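Local coordinates for protein acetyl-xylan esterase (Streptomyces lividans, PDB 2CC0) that probably removes acetyl groups from xylan in plant cell walls, as a metal-dependent carbohydrate esterase of family 4, at residues Q141-L146 against A169-G174; G17-L22 against R50-A55. One frame throughout, in Å; residues are numbered along the deposited sequence. Where two conformers were deposited one is given.

Overall arrangement
Contact 2 comes first along the chain, joining helices 19-28 and 46-54, and it is complete before contact 1 pairs the end of helix 136-144 with the end of helix 159-174. Their centres lie 22 Å apart and their nearest atoms about 11 Å, so the two do not touch. Both pack helices on the main parallel sheet, probably the core of the distorted beta/alpha barrel of family 4 esterases: contact 1 beside strands 5-12, 126-127 and 151-155, contact 2 beside strands 34-37 and 58-61. Strand 5-12 pairs with both 34-37 and 151-155 and thus bridges the two regions. The zinc ion, bound by Asp13, His62 and His66, lies about 13 Å from the side chain of Gln52, so contact 2 is not part of the metal site.

Contact 1 of 2, residues Q141-L146 against A169-G174; sequences QAVSRL and AQTLAG
Thr171 lays its methyl group against the backbone of Ser144, where two helices that flank the parallel sheet of the polysaccharide deacetylase fold, 136-144 and 159-174, meet near their C-terminal ends. A chi1 of -61° sets OG1 beside the backbone N and CG2 anti to it; the methyl thus projects across the gap, and Thr171 CG2 comes 3.7 Å from Ser144 CA and almost as near to its CB. The hydroxyl branch serves its own helix: Thr171 OG1 hydrogen-bonds to the carbonyl oxygen of Arg167, one turn back. Next in sequence, Leu172 reaches over with one branch, and its CD2 stands 4.0 Å from Val143 CG1; the two side chains run nearly perpendicular to each other. Leu172 also touches Val7 and Leu31, while Val143 rests on Ile152 of strand 151-155, so this apolar pair continues into the layer between helices and sheet. No hydrogen bond joins the two segments, although Lys175, just past Gly174, donates from NZ to the backbone oxygen of Ser144. The Ser144 hydroxyl turns back on its own helix (chi1 86°), where OG donates to Gln141 O at 2.6 Å, tilted 17° from the carbonyl plane.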
# COMPACT_ATOMS: atom_id res chain seq x y z
N GLN A 141 11.31 -12.76 14.22
CA GLN A 141 10.32 -12.00 14.98
C GLN A 141 9.60 -10.96 14.10
O GLN A 141 8.38 -10.78 14.19
CB GLN A 141 11.00 -11.31 16.17
CG GLN A 141 10.05 -10.48 17.05
CD GLN A 141 8.87 -11.28 17.61
OE1 GLN A 141 7.80 -10.72 17.88
NE2 GLN A 141 9.05 -12.58 17.80
N ALA A 142 10.37 -10.28 13.25
CA ALA A 142 9.78 -9.28 12.32
C ALA A 142 8.78 -9.98 11.38
O ALA A 142 7.68 -9.49 11.15
CB ALA A 142 10.88 -8.57 11.53
N VAL A 143 9.16 -11.14 10.83
CA VAL A 143 8.26 -11.92 9.99
C VAL A 143 6.98 -12.31 10.75
O VAL A 143 5.89 -12.27 10.17
CB VAL A 143 8.97 -13.17 9.38
CG1 VAL A 143 7.96 -14.14 8.78
CG2 VAL A 143 9.99 -12.74 8.34
N SER A 144 7.12 -12.63 12.03
CA SER A 144 5.97 -13.01 12.88
C SER A 144 4.92 -11.90 13.04
O SER A 144 3.78 -12.16 13.43
CB SER A 144 6.43 -13.54 14.24
OG SER A 144 6.63 -12.50 15.19
N ARG A 145 5.29 -10.66 12.74
CA ARG A 145 4.36 -9.53 12.85
C ARG A 145 3.47 -9.35 11.63
O ARG A 145 2.51 -8.57 11.67
CB ARG A 145 5.14 -8.26 13.10
CG ARG A 145 5.90 -8.32 14.40
CD ARG A 145 6.10 -6.96 14.93
NE ARG A 145 7.08 -6.21 14.15
CZ ARG A 145 8.40 -6.32 14.30
NH1 ARG A 145 8.93 -7.16 15.19
NH2 ARG A 145 9.21 -5.57 13.56
N LEU A 146 3.80 -10.05 10.54
CA LEU A 146 3.07 -9.86 9.29
C LEU A 146 1.71 -10.52 9.33
O LEU A 146 1.59 -11.67 9.73
CB LEU A 146 3.85 -10.46 8.12
CG LEU A 146 5.21 -9.85 7.78
CD1 LEU A 146 5.97 -10.81 6.86
CD2 LEU A 146 5.01 -8.48 7.15
N ALA A 169 9.92 -19.88 7.18
CA ALA A 169 8.95 -20.82 6.62
C ALA A 169 8.11 -21.41 7.76
O ALA A 169 6.89 -21.51 7.64
CB ALA A 169 9.67 -21.92 5.85
N GLN A 170 8.76 -21.77 8.87
CA GLN A 170 8.06 -22.33 10.04
C GLN A 170 7.08 -21.37 10.66
O GLN A 170 5.94 -21.75 10.99
CB GLN A 170 9.09 -22.75 11.10
CG GLN A 170 9.88 -23.97 10.67
CD GLN A 170 11.13 -24.16 11.49
OE1 GLN A 170 11.21 -23.70 12.64
NE2 GLN A 170 12.11 -24.85 10.92
N THR A 171 7.51 -20.12 10.80
CA THR A 171 6.66 -19.06 11.34
C THR A 171 5.40 -18.88 10.49
O THR A 171 4.29 -18.82 11.03
CB THR A 171 7.46 -17.74 11.45
OG1 THR A 171 8.57 -17.95 12.33
CG2 THR A 171 6.58 -16.60 12.00
N LEU A 172 5.57 -18.78 9.18
CA LEU A 172 4.43 -18.59 8.29
C LEU A 172 3.49 -19.80 8.35
O LEU A 172 2.28 -19.63 8.49
CB LEU A 172 4.87 -18.33 6.85
CG LEU A 172 5.60 -17.00 6.67
CD1 LEU A 172 6.02 -16.88 5.20
CD2 LEU A 172 4.74 -15.81 7.12
N ALA A 173 4.06 -21.00 8.27
CA ALA A 173 3.27 -22.24 8.30
C ALA A 173 2.48 -22.33 9.59
O ALA A 173 1.30 -22.65 9.57
CB ALA A 173 4.17 -23.47 8.09
N GLY A 174 3.12 -22.02 10.72
CA GLY A 174 2.43 -22.00 12.02
C GLY A 174 1.20 -21.11 12.07
O GLY A 174 0.24 -21.38 12.84

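Contact 2 of 2, residues G17-L22 against R50-A55; sequences GSTQSL and RAQVDA
Thr19 brings its methyl group over the side chain of Gln52, with Thr19 CG2 4.0 Å from the amide nitrogen Gln52 NE2 and 4.1 Å from Gln52 CG. The two side chains cross at about a right angle. CG2 lies anti to the backbone N of Thr19, which puts the methyl toward helix 46-54 and turns the hydroxyl away to Asp156, whose OD2 is the stronger hydrogen-bond partner of OG1. Gln52 extends beyond CG (chi2 166°), carrying its amide past the methyl to where OE1 accepts a hydrogen bond from Asn37 ND2. Asn37 thus holds the oxygen end of the buried amide, while Thr19 meets the nitrogen end only by van der Waals contact. In the polysaccharide deacetylase fold these two helices, 19-28 and 46-54, lie next to each other against the parallel sheet: Gln52 touches Met35 and Val59 on strands 34-37 and 58-61, and Leu22 also touches Met35. Closer to solvent, Gln20 bends at chi2 (65°) toward Ala51, and Gln20 OE1 comes to 3.5 Å from Ala51 CB. The other end of the same amide works through water. Gln20 NE2 donates to a water molecule at 3.3 Å, and that water donates in turn to the backbone oxygen Ala51 O at 2.8 Å, bridging the two segments, which share no direct hydrogen bond. Gln20 NE2 also hydrogen-bonds to Asn24 OD1, one turn along its own helix, which helps to set the rotation of the amide.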
# COMPACT_ATOMS: atom_id res chain seq x y z
N GLY A 17 27.04 -12.24 -4.90
CA GLY A 17 27.55 -13.56 -4.52
C GLY A 17 26.78 -14.35 -3.47
O GLY A 17 27.09 -15.53 -3.23
N SER A 18 25.80 -13.71 -2.81
CA SER A 18 24.95 -14.34 -1.80
C SER A 18 23.65 -14.88 -2.38
O SER A 18 22.94 -15.64 -1.71
CB SER A 18 24.59 -13.32 -0.70
OG SER A 18 25.74 -12.68 -0.19
N THR A 19 23.34 -14.48 -3.60
CA THR A 19 22.02 -14.76 -4.17
C THR A 19 21.71 -16.23 -4.34
O THR A 19 20.63 -16.69 -3.93
CB THR A 19 21.84 -14.02 -5.50
OG1 THR A 19 22.04 -12.61 -5.25
CG2 THR A 19 20.44 -14.27 -6.11
N GLN A 20 22.62 -16.99 -4.97
CA GLN A 20 22.28 -18.40 -5.20
C GLN A 20 21.99 -19.17 -3.90
O GLN A 20 21.04 -19.96 -3.85
CB GLN A 20 23.35 -19.13 -6.03
CG GLN A 20 22.86 -20.50 -6.53
CD GLN A 20 21.69 -20.41 -7.54
OE1 GLN A 20 21.88 -19.98 -8.68
NE2 GLN A 20 20.48 -20.82 -7.12
N SER A 21 22.79 -18.94 -2.85
CA SER A 21 22.56 -19.59 -1.55
C SER A 21 21.18 -19.23 -0.98
O SER A 21 20.47 -20.10 -0.50
CB SER A 21 23.64 -19.20 -0.55
OG SER A 21 24.89 -19.77 -0.95
N LEU A 22 20.82 -17.95 -1.09
CA LEU A 22 19.51 -17.50 -0.66
C LEU A 22 18.39 -18.17 -1.46
O LEU A 22 17.41 -18.64 -0.89
CB LEU A 22 19.41 -15.97 -0.79
CG LEU A 22 18.11 -15.27 -0.33
CD1 LEU A 22 17.79 -15.57 1.14
CD2 LEU A 22 18.22 -13.75 -0.57
N ARG A 50 18.34 -14.57 -14.01
CA ARG A 50 17.60 -15.78 -14.44
C ARG A 50 17.46 -16.80 -13.31
O ARG A 50 16.42 -17.46 -13.21
CB ARG A 50 18.31 -16.46 -15.62
CG ARG A 50 17.96 -15.84 -16.96
CD ARG A 50 16.44 -15.86 -17.29
NE ARG A 50 15.77 -17.17 -17.20
CZ ARG A 50 14.49 -17.35 -17.54
NH1 ARG A 50 13.77 -16.32 -18.00
NH2 ARG A 50 13.93 -18.55 -17.44
N ALA A 51 18.49 -16.93 -12.47
CA ALA A 51 18.44 -17.91 -11.37
C ALA A 51 17.29 -17.56 -10.43
O ALA A 51 16.60 -18.43 -9.93
CB ALA A 51 19.77 -17.98 -10.63
N GLN A 52 17.04 -16.26 -10.25
CA GLN A 52 15.91 -15.84 -9.40
C GLN A 52 14.59 -16.32 -9.99
O GLN A 52 13.73 -16.87 -9.29
CB GLN A 52 15.89 -14.32 -9.23
CG GLN A 52 17.13 -13.81 -8.53
CD GLN A 52 17.26 -12.30 -8.65
OE1 GLN A 52 16.85 -11.67 -9.67
NE2 GLN A 52 17.80 -11.70 -7.62
N VAL A 53 14.44 -16.12 -11.30
CA VAL A 53 13.22 -16.57 -12.01
C VAL A 53 13.06 -18.09 -11.88
O VAL A 53 11.96 -18.61 -11.55
CB VAL A 53 13.24 -16.13 -13.49
CG1 VAL A 53 11.99 -16.64 -14.24
CG2 VAL A 53 13.37 -14.59 -13.58
N ASP A 54 14.15 -18.81 -12.15
CA ASP A 54 14.12 -20.29 -12.11
C ASP A 54 13.88 -20.87 -10.72
O ASP A 54 13.42 -22.02 -10.58
CB ASP A 54 15.42 -20.83 -12.70
CG ASP A 54 15.52 -20.62 -14.21
OD1 ASP A 54 14.49 -20.32 -14.88
OD2 ASP A 54 16.65 -20.76 -14.72
N ALA A 55 14.15 -20.06 -9.69
CA ALA A 55 13.88 -20.44 -8.30
C ALA A 55 12.43 -20.18 -7.89
O ALA A 55 12.02 -20.59 -6.80
CB ALA A 55 14.83 -19.72 -7.39
O HOH W 1 17.92 -20.82 -9.18